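Local coordinates for protein pseudopodium-enriched atypical kinase 1 (Homo sapiens, PDB 6BHC) that is a pseudokinase with a protein kinase fold that dimerizes in an unusual way and is probably linked to pseudopodia, at residues 199-204 with 277-282. The protein carries 1 engineered substitution. Numbering follows the deposited sequence.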
loop_
_atom_site.group_PDB
_atom_site.type_symbol
_atom_site.label_atom_id
_atom_site.label_comp_id
_atom_site.label_asym_id
_atom_site.label_seq_id
_atom_site.Cartn_x
_atom_site.Cartn_y
_atom_site.Cartn_z
ATOM N N VAL A 199 -10.567 -9.779 35.156
ATOM C CA VAL A 199 -9.817 -11.018 35.313
ATOM C C VAL A 199 -8.351 -10.669 35.529
ATOM O O VAL A 199 -7.790 -9.840 34.801
ATOM C CB VAL A 199 -9.996 -11.940 34.094
ATOM C CG1 VAL A 199 -9.029 -13.110 34.159
ATOM C CG2 VAL A 199 -11.431 -12.439 34.021
ATOM N N THR A 200 -7.743 -11.283 36.538
ATOM C CA THR A 200 -6.315 -11.161 36.804
ATOM C C THR A 200 -5.664 -12.523 36.608
ATOM O O THR A 200 -6.170 -13.534 37.108
ATOM C CB THR A 200 -6.053 -10.652 38.223
ATOM O OG1 THR A 200 -6.604 -11.571 39.173
ATOM C CG2 THR A 200 -6.682 -9.280 38.428
ATOM N N HIS A 201 -4.545 -12.546 35.884
ATOM C CA HIS A 201 -3.890 -13.813 35.568
ATOM C C HIS A 201 -3.295 -14.454 36.819
ATOM O O HIS A 201 -3.489 -15.651 37.065
ATOM C CB HIS A 201 -2.816 -13.588 34.505
ATOM C CG HIS A 201 -2.225 -14.853 33.964
ATOM N ND1 HIS A 201 -1.227 -15.545 34.616
ATOM C CD2 HIS A 201 -2.485 -15.546 32.831
ATOM C CE1 HIS A 201 -0.899 -16.609 33.907
ATOM N NE2 HIS A 201 -1.648 -16.634 32.819
ATOM N N CYS A 202 -2.552 -13.676 37.607
ATOM C CA CYS A 202 -2.001 -14.054 38.910
ATOM C C CYS A 202 -0.887 -15.090 38.835
ATOM O O CYS A 202 -0.422 -15.557 39.883
ATOM C CB CYS A 202 -3.087 -14.566 39.864
ATOM S SG CYS A 202 -4.370 -13.363 40.242
ATOM N N ASP A 203 -0.437 -15.464 37.643
ATOM C CA ASP A 203 0.652 -16.428 37.515
ATOM C C ASP A 203 1.466 -16.108 36.263
ATOM O O ASP A 203 1.747 -16.974 35.433
ATOM C CB ASP A 203 0.114 -17.858 37.490
ATOM C CG ASP A 203 1.203 -18.893 37.710
ATOM O OD1 ASP A 203 2.183 -18.582 38.420
ATOM O OD2 ASP A 203 1.078 -20.015 37.175
ATOM N N LEU A 204 1.855 -14.845 36.118
ATOM C CA LEU A 204 2.625 -14.399 34.961
ATOM C C LEU A 204 4.078 -14.811 35.157
ATOM O O LEU A 204 4.840 -14.143 35.858
ATOM C CB LEU A 204 2.488 -12.893 34.777
ATOM C CG LEU A 204 1.102 -12.407 34.351
ATOM C CD1 LEU A 204 1.057 -10.889 34.274
ATOM C CD2 LEU A 204 0.710 -13.027 33.017
ATOM N N CYS A 277 -2.368 -6.790 40.557
ATOM C CA CYS A 277 -1.493 -7.952 40.690
ATOM C C CYS A 277 -0.704 -8.211 39.411
ATOM O O CYS A 277 0.507 -8.457 39.456
ATOM C CB CYS A 277 -2.313 -9.183 41.073
ATOM S SG CYS A 277 -1.349 -10.708 41.187
ATOM N N ASP A 278 -1.374 -8.167 38.255
ATOM C CA ASP A 278 -0.686 -8.467 37.002
ATOM C C ASP A 278 0.343 -7.401 36.649
ATOM O O ASP A 278 1.383 -7.718 36.060
ATOM C CB ASP A 278 -1.696 -8.630 35.865
ATOM C CG ASP A 278 -2.512 -9.904 35.989
ATOM O OD1 ASP A 278 -2.088 -10.815 36.731
ATOM O OD2 ASP A 278 -3.574 -9.996 35.337
ATOM N N GLU A 279 0.075 -6.139 36.997
ATOM C CA GLU A 279 1.061 -5.089 36.760
ATOM C C GLU A 279 2.328 -5.331 37.572
ATOM O O GLU A 279 3.444 -5.154 37.067
ATOM C CB GLU A 279 0.462 -3.720 37.090
ATOM C CG GLU A 279 -0.557 -3.207 36.074
ATOM C CD GLU A 279 -1.934 -3.829 36.236
ATOM O OE1 GLU A 279 -2.103 -4.694 37.121
ATOM O OE2 GLU A 279 -2.852 -3.447 35.479
ATOM N N PHE A 280 2.176 -5.746 38.831
ATOM C CA PHE A 280 3.338 -5.998 39.676
ATOM C C PHE A 280 4.163 -7.169 39.153
ATOM O O PHE A 280 5.398 -7.118 39.166
ATOM C CB PHE A 280 2.893 -6.254 41.117
ATOM C CG PHE A 280 4.027 -6.515 42.067
ATOM C CD1 PHE A 280 4.697 -5.465 42.672
ATOM C CD2 PHE A 280 4.417 -7.812 42.361
ATOM C CE1 PHE A 280 5.737 -5.701 43.548
ATOM C CE2 PHE A 280 5.456 -8.056 43.237
ATOM C CZ PHE A 280 6.116 -7.000 43.832
ATOM N N GLN A 281 3.501 -8.232 38.686
ATOM C CA GLN A 281 4.239 -9.382 38.170
ATOM C C GLN A 281 4.922 -9.065 36.847
ATOM O O GLN A 281 5.963 -9.653 36.533
ATOM C CB GLN A 281 3.305 -10.583 38.022
ATOM C CG GLN A 281 2.848 -11.169 39.349
ATOM C CD GLN A 281 2.020 -12.432 39.187
ATOM O OE1 GLN A 281 1.527 -12.735 38.100
ATOM N NE2 GLN A 281 1.864 -13.178 40.275
ATOM N N THR A 282 4.361 -8.140 36.064
ATOM C CA THR A 282 5.016 -7.717 34.831
ATOM C C THR A 282 6.326 -6.993 35.117
ATOM O O THR A 282 7.281 -7.108 34.338
ATOM C CB THR A 282 4.072 -6.826 34.019
ATOM O OG1 THR A 282 2.874 -7.552 33.718
ATOM C CG2 THR A 282 4.725 -6.390 32.716
#
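L204 lays its side chain obliquely across that of Q281, its CB 3.5 Å from Q281 OE1, while its CD1 reaches D278 O on the helix. The other branch, CD2, sits over the rim of one face of the H201 ring. L191 of helix 173-194 packs against L204, D278 and T282.

Beside it, the D278 carboxylate takes the turn of the loop with both oxygens. H201 N gives a bond to D278 OD2 (2.8 Å), and C202 N gives a nearly straight one to D278 OD1 (3.0 Å, 175°); both acceptors use syn lone pairs. The two bonds, to successive backbone N-H groups, fix the rotation of the carboxylate, and D278 CG, lying beside its own backbone N (chi1 -71°), points its oxygens at them. An asparagine in its place could keep one acceptor, but its NH2 would probably face a backbone N-H, leaving that amide without its mate.

Further along, the extended Q281 chain lets its amide work both ways. Q281 OE1 accepts from L204 N at 2.9 Å, with the donor well above the carbonyl plane, and NE2 makes a weak bond to C202 O besides one to R263 O. D203 N bonds instead to H201 ND1 (3.1 Å), while H201 NE2 bonds S241 O.

Residues 201-203 read His-Cys-Asp, the sequence of a kinase catalytic loop (HRD) with cysteine in the middle. An aspartate from the start of the αF helix, here 277-289, gripping the backbone of this loop is a hallmark of the protein kinase C-lobe.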